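Local coordinates for protein acetone carboxylase alpha subunit (Xanthobacter autotrophicus Py2, PDB 5M45) that belongs to the hydantoinase B/oxoprolinase family, binds manganese and magnesium ions, and assembles with beta and gamma subunits into a six-chain complex, at residues 16-20 against 257-261; 59-64 against 251-255; 297-303 against 602-608; 425-431 against 463-468; 436-442 against 533-539. Numbering follows the deposited sequence.

Interaction 1 of 5, residues 16-20 against 257-261; sequences GIVRG and IEAYW
This is a surface contact made by side chains, in which the N-terminal loop before helix 24-38 reaches the first turn of helix 257-282. Residues 16-20 form no helix or strand, although the backbone of I17 and R19 is hydrogen-bonded to L166 of strand 165-175. Residues 257-261 are helical, with W261 N bonded to I257 O at 2.8 Å. The backbones stay well apart: the nearest CA atoms, those of R19 and W261, are 9.3 Å from each other. Arginine suits this gap because it combines a long apolar shaft with a charged end. With chi1 to chi3 all t, R19 extends along the indole of W261 (chi1 t). R19 CB comes within 4.0 Å of W261 CH2, and R19 CD lies 4.2 Å from the centroid of the six-membered ring, over its face, as a CH-pi contact. V18 CG1 meets the ring edge, 3.9 Å from W261 CH2. Beyond the indole, I257 CG2 covers one guanidinium face, 3.6 Å from R19 NH2. E258, with chi1 and chi2 both m, curls back so that its OE2 lies 2.8 Å from R19 NH2, a salt bridge with weak hydrogen-bond geometry. The contact thus exploits the amphipathic nature of arginine: W261 and I257 cover its shaft and one guanidinium face, while the exposed E258 carboxylate offsets its charge.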
# COMPACT_ATOMS: atom_id res chain seq x y z
N GLY A 16 12.91 -25.24 -21.63
CA GLY A 16 12.93 -24.71 -20.27
C GLY A 16 14.30 -24.15 -19.89
O GLY A 16 15.35 -24.57 -20.44
N ILE A 17 14.30 -23.20 -18.95
CA ILE A 17 15.52 -22.48 -18.57
C ILE A 17 16.47 -23.20 -17.63
O ILE A 17 17.63 -22.79 -17.54
CB ILE A 17 15.25 -21.08 -17.97
CG1 ILE A 17 14.54 -21.19 -16.61
CG2 ILE A 17 14.47 -20.23 -18.96
CD1 ILE A 17 14.33 -19.86 -15.92
N VAL A 18 16.02 -24.24 -16.91
CA VAL A 18 16.93 -24.95 -15.98
C VAL A 18 18.00 -25.68 -16.78
O VAL A 18 17.73 -26.12 -17.92
CB VAL A 18 16.18 -25.94 -15.07
CG1 VAL A 18 17.12 -26.72 -14.14
CG2 VAL A 18 15.12 -25.21 -14.24
N ARG A 19 19.21 -25.79 -16.23
CA ARG A 19 20.27 -26.60 -16.86
C ARG A 19 19.75 -27.99 -17.22
O ARG A 19 19.22 -28.67 -16.36
CB ARG A 19 21.49 -26.73 -15.94
CG ARG A 19 22.65 -27.57 -16.53
CD ARG A 19 23.79 -27.69 -15.52
NE ARG A 19 24.68 -28.78 -15.88
CZ ARG A 19 25.60 -28.73 -16.81
NH1 ARG A 19 25.83 -27.60 -17.51
NH2 ARG A 19 26.34 -29.84 -17.03
N GLY A 20 19.95 -28.41 -18.48
CA GLY A 20 19.41 -29.67 -19.02
C GLY A 20 18.12 -29.51 -19.85
O GLY A 20 17.76 -30.42 -20.59
N ILE A 257 31.18 -27.51 -13.51
CA ILE A 257 29.73 -27.50 -13.27
C ILE A 257 29.19 -28.85 -12.79
O ILE A 257 28.28 -28.88 -11.97
CB ILE A 257 28.93 -26.96 -14.52
CG1 ILE A 257 27.42 -26.82 -14.23
CG2 ILE A 257 29.07 -27.89 -15.73
CD1 ILE A 257 27.05 -25.87 -13.09
N GLU A 258 29.77 -29.96 -13.23
CA GLU A 258 29.23 -31.30 -12.85
C GLU A 258 29.32 -31.54 -11.34
O GLU A 258 28.37 -32.04 -10.74
CB GLU A 258 29.95 -32.47 -13.55
CG GLU A 258 29.92 -32.43 -15.07
CD GLU A 258 28.61 -32.87 -15.60
OE1 GLU A 258 28.53 -34.12 -15.85
OE2 GLU A 258 27.71 -32.02 -15.83
N ALA A 259 30.47 -31.20 -10.75
CA ALA A 259 30.64 -31.33 -9.32
C ALA A 259 29.70 -30.38 -8.53
O ALA A 259 29.09 -30.81 -7.54
CB ALA A 259 32.09 -31.07 -8.93
N TYR A 260 29.60 -29.12 -8.96
CA TYR A 260 28.70 -28.17 -8.29
C TYR A 260 27.24 -28.64 -8.38
O TYR A 260 26.51 -28.56 -7.39
CB TYR A 260 28.81 -26.75 -8.88
CG TYR A 260 27.89 -25.77 -8.20
CD1 TYR A 260 28.29 -25.08 -7.06
CD2 TYR A 260 26.59 -25.55 -8.67
CE1 TYR A 260 27.44 -24.21 -6.41
CE2 TYR A 260 25.74 -24.67 -8.03
CZ TYR A 260 26.15 -24.01 -6.89
OH TYR A 260 25.32 -23.14 -6.20
N TRP A 261 26.84 -29.11 -9.56
CA TRP A 261 25.47 -29.61 -9.82
C TRP A 261 25.12 -30.80 -8.91
O TRP A 261 23.99 -30.87 -8.37
CB TRP A 261 25.30 -29.91 -11.31
CG TRP A 261 23.88 -30.16 -11.82
CD1 TRP A 261 23.38 -31.34 -12.30
CD2 TRP A 261 22.81 -29.21 -11.90
NE1 TRP A 261 22.06 -31.17 -12.66
CE2 TRP A 261 21.69 -29.88 -12.43
CE3 TRP A 261 22.68 -27.87 -11.58
CZ2 TRP A 261 20.46 -29.26 -12.64
CZ3 TRP A 261 21.46 -27.23 -11.80
CH2 TRP A 261 20.37 -27.93 -12.34

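Interaction 2 of 5, residues 59-64 against 251-255; sequences KLFSRL and VVAEE
Two helices pack nearly antiparallel here, 59-64 from helix 54-75 and 251-255 from helix 227-255; their short axes approach to 12.0 Å at a crossing angle of 154°, with the CA atoms of L60 and V251 closest at 7.7 Å. V251 (chi1 t) is the most covered residue, and its branched side chain fills the gap: CG1 lies 3.5 Å from L60 CD2, and CG2 lies 4.2 Å from L64 CD2. Both leucines are m,t and also pack on helix 257-282. R63 (chi1 m, chi2 t, chi3 p) lays one guanidinium face on V251, with R63 CZ 3.9 Å from V251 CG2, while its NH1 forms a salt bridge at 2.7 Å to OE1 of the extended E254. Arginine suits this place because it does both. E255, at the helix C-terminus, folds back with chi1 and chi2 m; its CG touches L60 CD2 at 4.2 Å, and its carboxylate takes a salt bridge from K59, whose NZ lies a very short 2.4 Å from E255 OE2.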
# COMPACT_ATOMS: atom_id res chain seq x y z
N LYS A 59 35.67 -29.24 0.01
CA LYS A 59 36.16 -28.00 -0.53
C LYS A 59 35.02 -27.06 -0.98
O LYS A 59 35.07 -25.85 -0.74
CB LYS A 59 37.15 -28.24 -1.68
CG LYS A 59 37.70 -26.94 -2.26
CD LYS A 59 39.04 -27.08 -2.98
CE LYS A 59 39.00 -27.92 -4.22
NZ LYS A 59 39.91 -27.25 -5.27
N LEU A 60 34.02 -27.62 -1.67
CA LEU A 60 32.86 -26.84 -2.06
C LEU A 60 32.12 -26.33 -0.82
O LEU A 60 31.69 -25.16 -0.77
CB LEU A 60 31.92 -27.65 -2.94
CG LEU A 60 32.44 -28.10 -4.30
CD1 LEU A 60 31.51 -29.13 -4.90
CD2 LEU A 60 32.50 -26.92 -5.23
N PHE A 61 31.94 -27.21 0.17
CA PHE A 61 31.29 -26.81 1.45
C PHE A 61 31.99 -25.60 2.10
O PHE A 61 31.37 -24.60 2.44
CB PHE A 61 31.23 -28.00 2.43
CG PHE A 61 30.90 -27.62 3.85
CD1 PHE A 61 29.59 -27.39 4.24
CD2 PHE A 61 31.90 -27.53 4.82
CE1 PHE A 61 29.29 -27.03 5.55
CE2 PHE A 61 31.62 -27.18 6.11
CZ PHE A 61 30.31 -26.92 6.49
N SER A 62 33.31 -25.71 2.23
CA SER A 62 34.14 -24.72 2.89
C SER A 62 34.09 -23.38 2.16
O SER A 62 33.80 -22.35 2.78
CB SER A 62 35.58 -25.25 3.01
OG SER A 62 36.50 -24.25 3.46
N ARG A 63 34.31 -23.39 0.84
CA ARG A 63 34.30 -22.15 0.08
C ARG A 63 32.95 -21.43 0.05
O ARG A 63 32.88 -20.21 0.19
CB ARG A 63 34.82 -22.38 -1.35
CG ARG A 63 36.32 -22.55 -1.40
CD ARG A 63 36.86 -22.43 -2.82
NE ARG A 63 36.81 -21.06 -3.36
CZ ARG A 63 37.07 -20.76 -4.64
NH1 ARG A 63 37.39 -21.68 -5.54
NH2 ARG A 63 37.03 -19.50 -5.03
N LEU A 64 31.88 -22.19 -0.14
CA LEU A 64 30.53 -21.63 -0.26
C LEU A 64 29.96 -21.19 1.10
O LEU A 64 29.31 -20.14 1.17
CB LEU A 64 29.59 -22.63 -0.94
CG LEU A 64 29.96 -22.95 -2.40
CD1 LEU A 64 29.13 -24.17 -2.89
CD2 LEU A 64 29.79 -21.76 -3.33
N VAL A 251 33.68 -20.58 -8.38
CA VAL A 251 33.72 -21.98 -7.93
C VAL A 251 33.41 -22.93 -9.08
O VAL A 251 34.12 -23.92 -9.27
CB VAL A 251 32.79 -22.21 -6.71
CG1 VAL A 251 32.58 -23.68 -6.42
CG2 VAL A 251 33.37 -21.53 -5.48
N VAL A 252 32.39 -22.62 -9.87
CA VAL A 252 32.06 -23.44 -11.04
C VAL A 252 33.21 -23.43 -12.07
O VAL A 252 33.57 -24.47 -12.62
CB VAL A 252 30.72 -23.01 -11.68
CG1 VAL A 252 30.51 -23.70 -13.03
CG2 VAL A 252 29.57 -23.31 -10.72
N ALA A 253 33.76 -22.25 -12.35
CA ALA A 253 34.90 -22.12 -13.29
C ALA A 253 36.07 -22.97 -12.82
O ALA A 253 36.66 -23.66 -13.62
CB ALA A 253 35.33 -20.67 -13.42
N GLU A 254 36.39 -22.93 -11.54
CA GLU A 254 37.52 -23.69 -10.99
C GLU A 254 37.28 -25.22 -10.84
O GLU A 254 38.17 -25.98 -11.16
CB GLU A 254 38.00 -23.10 -9.66
CG GLU A 254 39.19 -23.91 -9.10
CD GLU A 254 39.94 -23.26 -7.94
OE1 GLU A 254 39.31 -22.46 -7.22
OE2 GLU A 254 41.17 -23.57 -7.75
N GLU A 255 36.13 -25.66 -10.33
CA GLU A 255 35.88 -27.10 -10.04
C GLU A 255 35.01 -27.83 -11.04
O GLU A 255 34.91 -29.06 -10.99
CB GLU A 255 35.26 -27.29 -8.66
CG GLU A 255 35.98 -26.62 -7.50
CD GLU A 255 37.44 -27.08 -7.37
OE1 GLU A 255 37.81 -28.19 -7.82
OE2 GLU A 255 38.25 -26.34 -6.80

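Interaction 3 of 5, residues 297-303 against 602-608; sequences PYAHEDV and DKQAITT
Two hydrogen bonds join these loops: Q604 NE2 donates to P297 O at 3.1 Å, and T608 N to D302 O at 3.2 Å. Q604 NE2 also donates to I606 O at 2.9 Å; glutamine suits because its amide has two hydrogens to give. One water lies 2.9 Å from H300 NE2 and donates to D602 OD2 at 2.5 Å; another donates to D302 O at 2.7 Å and to T608 O at 2.8 Å. Both loops are built of tight turns, one following strand 286-297, the other leaving strand 598-602: a type I turn from H300 to V303, an Asx turn (Q604 N to D602 OD1, 3.1 Å), and an inverse gamma turn centred on Q604. V303 and T607 bring their CA atoms to 5.0 Å, P297 and I606 to 7.2 Å. R559 forms salt bridges to both D302 and D602. Q604 CG (chi1 t, chi2 p) covers the H300 ring face, 3.7 Å from its centroid (CH-pi). I606 CD1 lies 3.7 Å from P297 CD, I606 CG2 4.0 Å from Y298 CE1, and the methyl V303 CG2 3.5 Å from the backbone I606 O.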
# COMPACT_ATOMS: atom_id res chain seq x y z
N PRO A 297 -5.33 -7.96 24.52
CA PRO A 297 -6.28 -7.10 25.25
C PRO A 297 -6.78 -5.89 24.43
O PRO A 297 -6.49 -4.72 24.77
CB PRO A 297 -5.49 -6.69 26.50
CG PRO A 297 -4.06 -6.72 26.09
CD PRO A 297 -3.97 -7.87 25.11
N TYR A 298 -7.56 -6.18 23.36
CA TYR A 298 -8.02 -5.12 22.45
C TYR A 298 -9.27 -4.40 22.93
O TYR A 298 -9.69 -3.43 22.31
CB TYR A 298 -8.18 -5.65 21.01
CG TYR A 298 -6.96 -5.54 20.10
CD1 TYR A 298 -5.65 -5.61 20.61
CD2 TYR A 298 -7.10 -5.39 18.72
CE1 TYR A 298 -4.54 -5.54 19.78
CE2 TYR A 298 -6.01 -5.31 17.88
CZ TYR A 298 -4.72 -5.38 18.40
OH TYR A 298 -3.63 -5.31 17.58
N ALA A 299 -9.89 -4.85 24.02
CA ALA A 299 -11.05 -4.13 24.60
C ALA A 299 -10.68 -2.79 25.26
O ALA A 299 -11.53 -1.90 25.32
CB ALA A 299 -11.83 -5.02 25.57
N HIS A 300 -9.43 -2.65 25.72
CA HIS A 300 -9.00 -1.48 26.50
C HIS A 300 -9.10 -0.19 25.63
O HIS A 300 -8.83 -0.22 24.42
CB HIS A 300 -7.52 -1.67 26.96
CG HIS A 300 -7.09 -0.75 28.05
ND1 HIS A 300 -6.64 0.53 27.82
CD2 HIS A 300 -6.96 -0.95 29.39
CE1 HIS A 300 -6.27 1.09 28.96
NE2 HIS A 300 -6.48 0.23 29.93
N GLU A 301 -9.45 0.92 26.26
CA GLU A 301 -9.60 2.19 25.55
C GLU A 301 -8.33 2.73 24.86
O GLU A 301 -8.43 3.51 23.92
CB GLU A 301 -10.20 3.28 26.46
CG GLU A 301 -9.30 3.72 27.61
CD GLU A 301 -9.74 5.03 28.28
OE1 GLU A 301 -9.45 5.15 29.49
OE2 GLU A 301 -10.32 5.94 27.59
N ASP A 302 -7.14 2.32 25.31
CA ASP A 302 -5.88 2.78 24.71
C ASP A 302 -5.47 1.95 23.47
O ASP A 302 -4.42 2.21 22.90
CB ASP A 302 -4.75 2.82 25.76
CG ASP A 302 -4.92 3.98 26.75
OD1 ASP A 302 -5.82 4.84 26.53
OD2 ASP A 302 -4.13 4.08 27.74
N VAL A 303 -6.30 0.98 23.06
CA VAL A 303 -6.19 0.35 21.76
C VAL A 303 -7.26 0.98 20.82
O VAL A 303 -8.42 0.52 20.80
CB VAL A 303 -6.34 -1.18 21.83
CG1 VAL A 303 -6.17 -1.82 20.46
CG2 VAL A 303 -5.29 -1.78 22.80
N ASP A 602 0.30 0.24 34.52
CA ASP A 602 -0.78 -0.75 34.48
C ASP A 602 -0.38 -1.98 33.67
O ASP A 602 0.75 -2.04 33.17
CB ASP A 602 -2.09 -0.12 33.96
CG ASP A 602 -1.99 0.41 32.54
OD1 ASP A 602 -1.15 -0.02 31.74
OD2 ASP A 602 -2.81 1.29 32.17
N LYS A 603 -1.31 -2.95 33.53
CA LYS A 603 -1.06 -4.17 32.75
C LYS A 603 -1.25 -4.07 31.22
O LYS A 603 -1.11 -5.07 30.52
CB LYS A 603 -1.93 -5.33 33.26
CG LYS A 603 -1.59 -5.84 34.67
CD LYS A 603 -0.25 -6.53 34.75
CE LYS A 603 -0.13 -7.81 33.88
NZ LYS A 603 1.18 -8.49 34.07
N GLN A 604 -1.52 -2.89 30.69
CA GLN A 604 -1.86 -2.76 29.28
C GLN A 604 -0.58 -2.68 28.41
O GLN A 604 -0.07 -1.61 28.09
CB GLN A 604 -2.79 -1.54 29.08
CG GLN A 604 -3.44 -1.44 27.72
CD GLN A 604 -4.27 -2.65 27.37
OE1 GLN A 604 -4.88 -3.25 28.25
NE2 GLN A 604 -4.32 -3.01 26.10
N ALA A 605 -0.06 -3.86 28.07
CA ALA A 605 1.23 -3.97 27.39
C ALA A 605 1.16 -3.82 25.87
O ALA A 605 2.18 -3.90 25.19
CB ALA A 605 1.91 -5.28 27.78
N ILE A 606 -0.05 -3.64 25.35
CA ILE A 606 -0.34 -3.32 23.94
C ILE A 606 -1.15 -2.03 23.86
O ILE A 606 -2.20 -1.91 24.50
CB ILE A 606 -1.20 -4.39 23.24
CG1 ILE A 606 -0.51 -5.72 23.27
CG2 ILE A 606 -1.45 -3.96 21.77
CD1 ILE A 606 -1.36 -6.86 22.69
N THR A 607 -0.65 -1.08 23.08
CA THR A 607 -1.35 0.18 22.84
C THR A 607 -1.19 0.61 21.37
O THR A 607 -0.34 0.09 20.65
CB THR A 607 -0.87 1.33 23.74
OG1 THR A 607 0.50 1.64 23.46
CG2 THR A 607 -1.02 1.02 25.23
N THR A 608 -2.03 1.56 20.94
CA THR A 608 -1.83 2.29 19.69
C THR A 608 -1.20 3.64 20.01
O THR A 608 -1.18 4.06 21.19
CB THR A 608 -3.15 2.50 18.92
OG1 THR A 608 -4.14 3.16 19.75
CG2 THR A 608 -3.70 1.14 18.47
O HOH W 1 -5.27 0.76 32.56
O HOH W 2 -3.36 4.74 22.74

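Interaction 4 of 5, residues 425-431 against 463-468; sequences LEEVNAG and TGATAV
Two irregular, buried segments run almost backbone to backbone, in register with CA atoms 4.7 Å apart at N429 and T466. Small residues permit this at A430 and G464, whose CA atoms are 4.8 Å apart, and at A467. The methyl of A467 is the main bump: its CB enters the hollow between L425 CB, 4.0 Å away, and V428 CB, 3.9 Å away, across the 3-10 turn 425-427. V468 sets CG2 3.7 Å from L425 CB. G464 fits under the side chain of N429, its CA 3.6 Å from N429 OD1; a CB there would clash with that oxygen and G431 O. A430 N donates to A465 O at 3.0 Å. An Asx turn (G431 N to N429 OD1, 2.9 Å) and an ST turn (V468 N to T466 OG1, 3.1 Å) shape the segments. Water bridges E426 O (3.0 Å) and T466 OG1 (2.7 Å). Small apolar surfaces and a backbone hydrogen bond thus hold the contact, while E426 forms salt bridges with the gamma subunit.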
# COMPACT_ATOMS: atom_id res chain seq x y z
N LEU A 425 21.73 -34.02 29.88
CA LEU A 425 21.24 -32.91 30.73
C LEU A 425 21.76 -31.57 30.23
O LEU A 425 21.07 -30.55 30.37
CB LEU A 425 21.67 -33.08 32.20
CG LEU A 425 21.34 -34.39 32.91
CD1 LEU A 425 21.73 -34.28 34.38
CD2 LEU A 425 19.88 -34.72 32.73
N GLU A 426 22.97 -31.58 29.63
CA GLU A 426 23.55 -30.36 29.04
C GLU A 426 22.68 -29.68 27.97
O GLU A 426 22.78 -28.46 27.79
CB GLU A 426 24.98 -30.62 28.51
CG GLU A 426 25.13 -31.44 27.24
CD GLU A 426 25.08 -32.98 27.40
OE1 GLU A 426 24.71 -33.50 28.48
OE2 GLU A 426 25.49 -33.70 26.42
N GLU A 427 21.85 -30.45 27.28
CA GLU A 427 20.99 -29.95 26.19
C GLU A 427 19.63 -29.47 26.65
O GLU A 427 18.92 -28.81 25.88
CB GLU A 427 20.78 -31.02 25.11
CG GLU A 427 22.06 -31.55 24.46
CD GLU A 427 22.74 -30.57 23.50
OE1 GLU A 427 22.22 -29.44 23.27
OE2 GLU A 427 23.82 -30.93 22.91
N VAL A 428 19.22 -29.79 27.88
CA VAL A 428 17.91 -29.37 28.38
C VAL A 428 17.81 -27.81 28.37
O VAL A 428 18.78 -27.12 28.70
CB VAL A 428 17.66 -29.93 29.80
CG1 VAL A 428 16.48 -29.26 30.48
CG2 VAL A 428 17.50 -31.45 29.73
N ASN A 429 16.64 -27.30 27.98
CA ASN A 429 16.36 -25.86 28.03
C ASN A 429 14.85 -25.70 28.18
O ASN A 429 14.07 -26.25 27.37
CB ASN A 429 16.89 -25.20 26.76
CG ASN A 429 16.80 -23.67 26.78
OD1 ASN A 429 15.73 -23.10 26.91
ND2 ASN A 429 17.95 -23.01 26.59
N ALA A 430 14.43 -25.00 29.25
CA ALA A 430 13.01 -24.87 29.56
C ALA A 430 12.22 -24.03 28.54
O ALA A 430 11.00 -24.06 28.57
CB ALA A 430 12.85 -24.28 30.95
N GLY A 431 12.91 -23.29 27.66
CA GLY A 431 12.27 -22.61 26.53
C GLY A 431 12.68 -21.15 26.35
O GLY A 431 13.40 -20.56 27.16
N THR A 463 17.20 -16.29 28.68
CA THR A 463 17.06 -17.65 28.12
C THR A 463 16.59 -18.64 29.20
O THR A 463 16.74 -18.41 30.41
CB THR A 463 18.34 -18.18 27.44
OG1 THR A 463 19.33 -18.48 28.43
CG2 THR A 463 18.89 -17.19 26.46
N GLY A 464 15.97 -19.74 28.74
CA GLY A 464 15.52 -20.79 29.64
C GLY A 464 16.66 -21.44 30.43
O GLY A 464 17.75 -21.65 29.91
N ALA A 465 16.39 -21.77 31.69
CA ALA A 465 17.31 -22.57 32.52
C ALA A 465 17.52 -23.98 31.96
O ALA A 465 16.65 -24.52 31.26
CB ALA A 465 16.80 -22.66 33.94
N THR A 466 18.67 -24.57 32.29
CA THR A 466 18.95 -25.96 31.90
C THR A 466 18.84 -26.90 33.11
O THR A 466 18.55 -26.45 34.24
CB THR A 466 20.33 -26.08 31.16
OG1 THR A 466 21.42 -26.26 32.09
CG2 THR A 466 20.57 -24.85 30.25
N ALA A 467 19.07 -28.20 32.89
CA ALA A 467 19.07 -29.17 33.97
C ALA A 467 20.37 -29.14 34.81
O ALA A 467 20.45 -29.82 35.82
CB ALA A 467 18.83 -30.56 33.44
N VAL A 468 21.33 -28.31 34.39
CA VAL A 468 22.68 -28.23 34.97
C VAL A 468 23.06 -26.84 35.51
O VAL A 468 23.92 -26.74 36.36
CB VAL A 468 23.66 -28.68 33.83
CG1 VAL A 468 25.09 -28.35 34.13
CG2 VAL A 468 23.51 -30.19 33.64
O HOH W 3 23.34 -26.72 30.18

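Interaction 5 of 5, residues 436-442 against 533-539; sequences SNWLQGG and TMFFMGN
Q440 lays its CB over the ring of F535, 3.8 Å from the centroid, in a CH-pi contact; chi1 p of F535 swings the ring back across the strands to receive it. Their backbones form an antiparallel hydrogen-bonded pair, F535 N donating to Q440 O at 3.1 Å. One residue on, G441 and M534 are a non-hydrogen-bonded pair with CA atoms only 4.0 Å apart, and a CB on G441 would strike T533 O. G442 and T533 close the ladder with two bonds, G442 N to T533 O at 3.1 Å and T533 N to G442 O at 2.9 Å. On the face carrying M534, its CE packs 3.8 Å from L439 CD2. Beyond the strands the pairing continues less regularly. A cis peptide precedes N437, whose OD1 accepts from M537 N at 2.9 Å, the side chain standing in for a backbone carbonyl, and W438 N donates to M537 O at 3.1 Å. The W438 side chain comes within about 7 Å of the manganese ion, too far to be a ligand. Axes 4.6 Å apart at 163° mark 440-442 and 533-535 as neighbouring inner strands of an antiparallel sheet, flanked by strands 450-454 and 610-612.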
# COMPACT_ATOMS: atom_id res chain seq x y z
N SER A 436 9.90 -9.33 23.59
CA SER A 436 9.20 -8.01 23.73
C SER A 436 9.71 -7.35 25.02
O SER A 436 10.44 -8.02 25.77
CB SER A 436 7.68 -8.23 23.75
OG SER A 436 7.24 -8.90 24.95
N ASN A 437 9.41 -6.09 25.35
CA ASN A 437 8.65 -5.07 24.59
C ASN A 437 9.37 -4.54 23.36
O ASN A 437 10.59 -4.48 23.36
CB ASN A 437 8.40 -3.88 25.53
CG ASN A 437 7.59 -2.75 24.86
OD1 ASN A 437 6.39 -2.91 24.58
ND2 ASN A 437 8.23 -1.60 24.68
N TRP A 438 8.59 -4.11 22.36
CA TRP A 438 9.08 -3.36 21.19
C TRP A 438 8.74 -1.85 21.31
O TRP A 438 7.56 -1.43 21.14
CB TRP A 438 8.48 -3.95 19.90
CG TRP A 438 8.87 -5.36 19.63
CD1 TRP A 438 8.16 -6.49 19.99
CD2 TRP A 438 10.06 -5.83 18.97
NE1 TRP A 438 8.82 -7.61 19.59
CE2 TRP A 438 10.00 -7.26 18.99
CE3 TRP A 438 11.17 -5.21 18.42
CZ2 TRP A 438 11.00 -8.06 18.43
CZ3 TRP A 438 12.20 -6.01 17.84
CH2 TRP A 438 12.08 -7.44 17.84
N LEU A 439 9.75 -1.05 21.66
CA LEU A 439 9.61 0.40 21.75
C LEU A 439 9.44 0.96 20.32
O LEU A 439 10.28 0.73 19.47
CB LEU A 439 10.84 1.04 22.44
CG LEU A 439 10.92 2.57 22.58
CD1 LEU A 439 11.75 2.99 23.77
CD2 LEU A 439 11.44 3.29 21.32
N GLN A 440 8.33 1.65 20.09
CA GLN A 440 7.98 2.14 18.74
C GLN A 440 7.36 3.54 18.80
O GLN A 440 6.90 3.97 19.85
CB GLN A 440 6.97 1.20 18.09
CG GLN A 440 7.54 -0.19 17.80
CD GLN A 440 6.48 -1.15 17.32
OE1 GLN A 440 6.16 -1.20 16.13
NE2 GLN A 440 5.90 -1.91 18.25
N GLY A 441 7.36 4.22 17.67
CA GLY A 441 6.83 5.57 17.54
C GLY A 441 7.29 6.29 16.30
O GLY A 441 8.11 5.79 15.55
N GLY A 442 6.75 7.49 16.09
CA GLY A 442 7.07 8.29 14.91
C GLY A 442 6.73 9.77 15.01
O GLY A 442 6.15 10.24 16.00
N THR A 533 4.84 10.66 18.58
CA THR A 533 3.96 9.64 19.22
C THR A 533 4.76 8.37 19.57
O THR A 533 5.81 8.13 18.97
CB THR A 533 2.80 9.18 18.32
OG1 THR A 533 3.32 8.61 17.11
CG2 THR A 533 1.87 10.36 18.01
N MET A 534 4.29 7.61 20.58
CA MET A 534 4.88 6.31 20.92
C MET A 534 3.79 5.30 21.34
O MET A 534 2.67 5.68 21.69
CB MET A 534 5.95 6.43 22.02
CG MET A 534 7.02 7.50 21.76
SD MET A 534 8.37 7.59 22.97
CE MET A 534 9.21 6.02 22.67
N PHE A 535 4.14 4.03 21.33
CA PHE A 535 3.25 2.95 21.78
C PHE A 535 4.05 1.73 22.25
O PHE A 535 5.28 1.66 22.08
CB PHE A 535 2.18 2.60 20.73
CG PHE A 535 2.72 2.06 19.40
CD1 PHE A 535 3.16 2.93 18.39
CD2 PHE A 535 2.73 0.68 19.14
CE1 PHE A 535 3.61 2.45 17.16
CE2 PHE A 535 3.18 0.20 17.92
CZ PHE A 535 3.62 1.07 16.94
N PHE A 536 3.34 0.83 22.94
CA PHE A 536 3.89 -0.40 23.53
C PHE A 536 3.36 -1.63 22.80
O PHE A 536 2.21 -1.65 22.34
CB PHE A 536 3.46 -0.50 25.04
CG PHE A 536 4.06 0.56 25.94
CD1 PHE A 536 3.46 1.80 26.08
CD2 PHE A 536 5.20 0.30 26.66
CE1 PHE A 536 4.01 2.79 26.92
CE2 PHE A 536 5.76 1.28 27.50
CZ PHE A 536 5.17 2.54 27.62
N MET A 537 4.17 -2.68 22.72
CA MET A 537 3.77 -3.97 22.12
C MET A 537 4.54 -5.14 22.73
O MET A 537 5.75 -5.26 22.56
CB MET A 537 3.98 -3.96 20.58
CG MET A 537 3.46 -5.20 19.84
SD MET A 537 1.72 -5.59 20.12
CE MET A 537 1.71 -7.21 20.91
N GLY A 538 3.80 -6.01 23.44
CA GLY A 538 4.33 -7.21 24.11
C GLY A 538 3.25 -7.93 24.90
O GLY A 538 2.09 -7.47 24.97
N ASN A 539 3.60 -9.06 25.50
CA ASN A 539 2.68 -9.85 26.34
C ASN A 539 2.45 -9.13 27.68
O ASN A 539 3.37 -8.51 28.23
CB ASN A 539 3.21 -11.28 26.55
CG ASN A 539 4.53 -11.33 27.31
OD1 ASN A 539 5.47 -10.63 26.97
ND2 ASN A 539 4.61 -12.17 28.36

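Overall arrangement
The five contacts form two touching pairs and one that stands alone. Interactions 1 and 2, with centres 15 Å apart, share the successive helices 227-255 and 257-282, where V252 packs on I257 and Y260. On the opposite side of the chain's centre, interactions 3 and 5 are 11 Å apart and touch through T607 OG1 and F536 N. Interaction 4, about 30 Å from interaction 5 between centres, alternates with it along the sequence and faces both partner subunits; both fall within the span between the segments of interaction 3. Interactions 1 and 2 close before 3, 4 and 5 open, so an N-terminal part of helices and antiparallel sheet precedes the part holding the others.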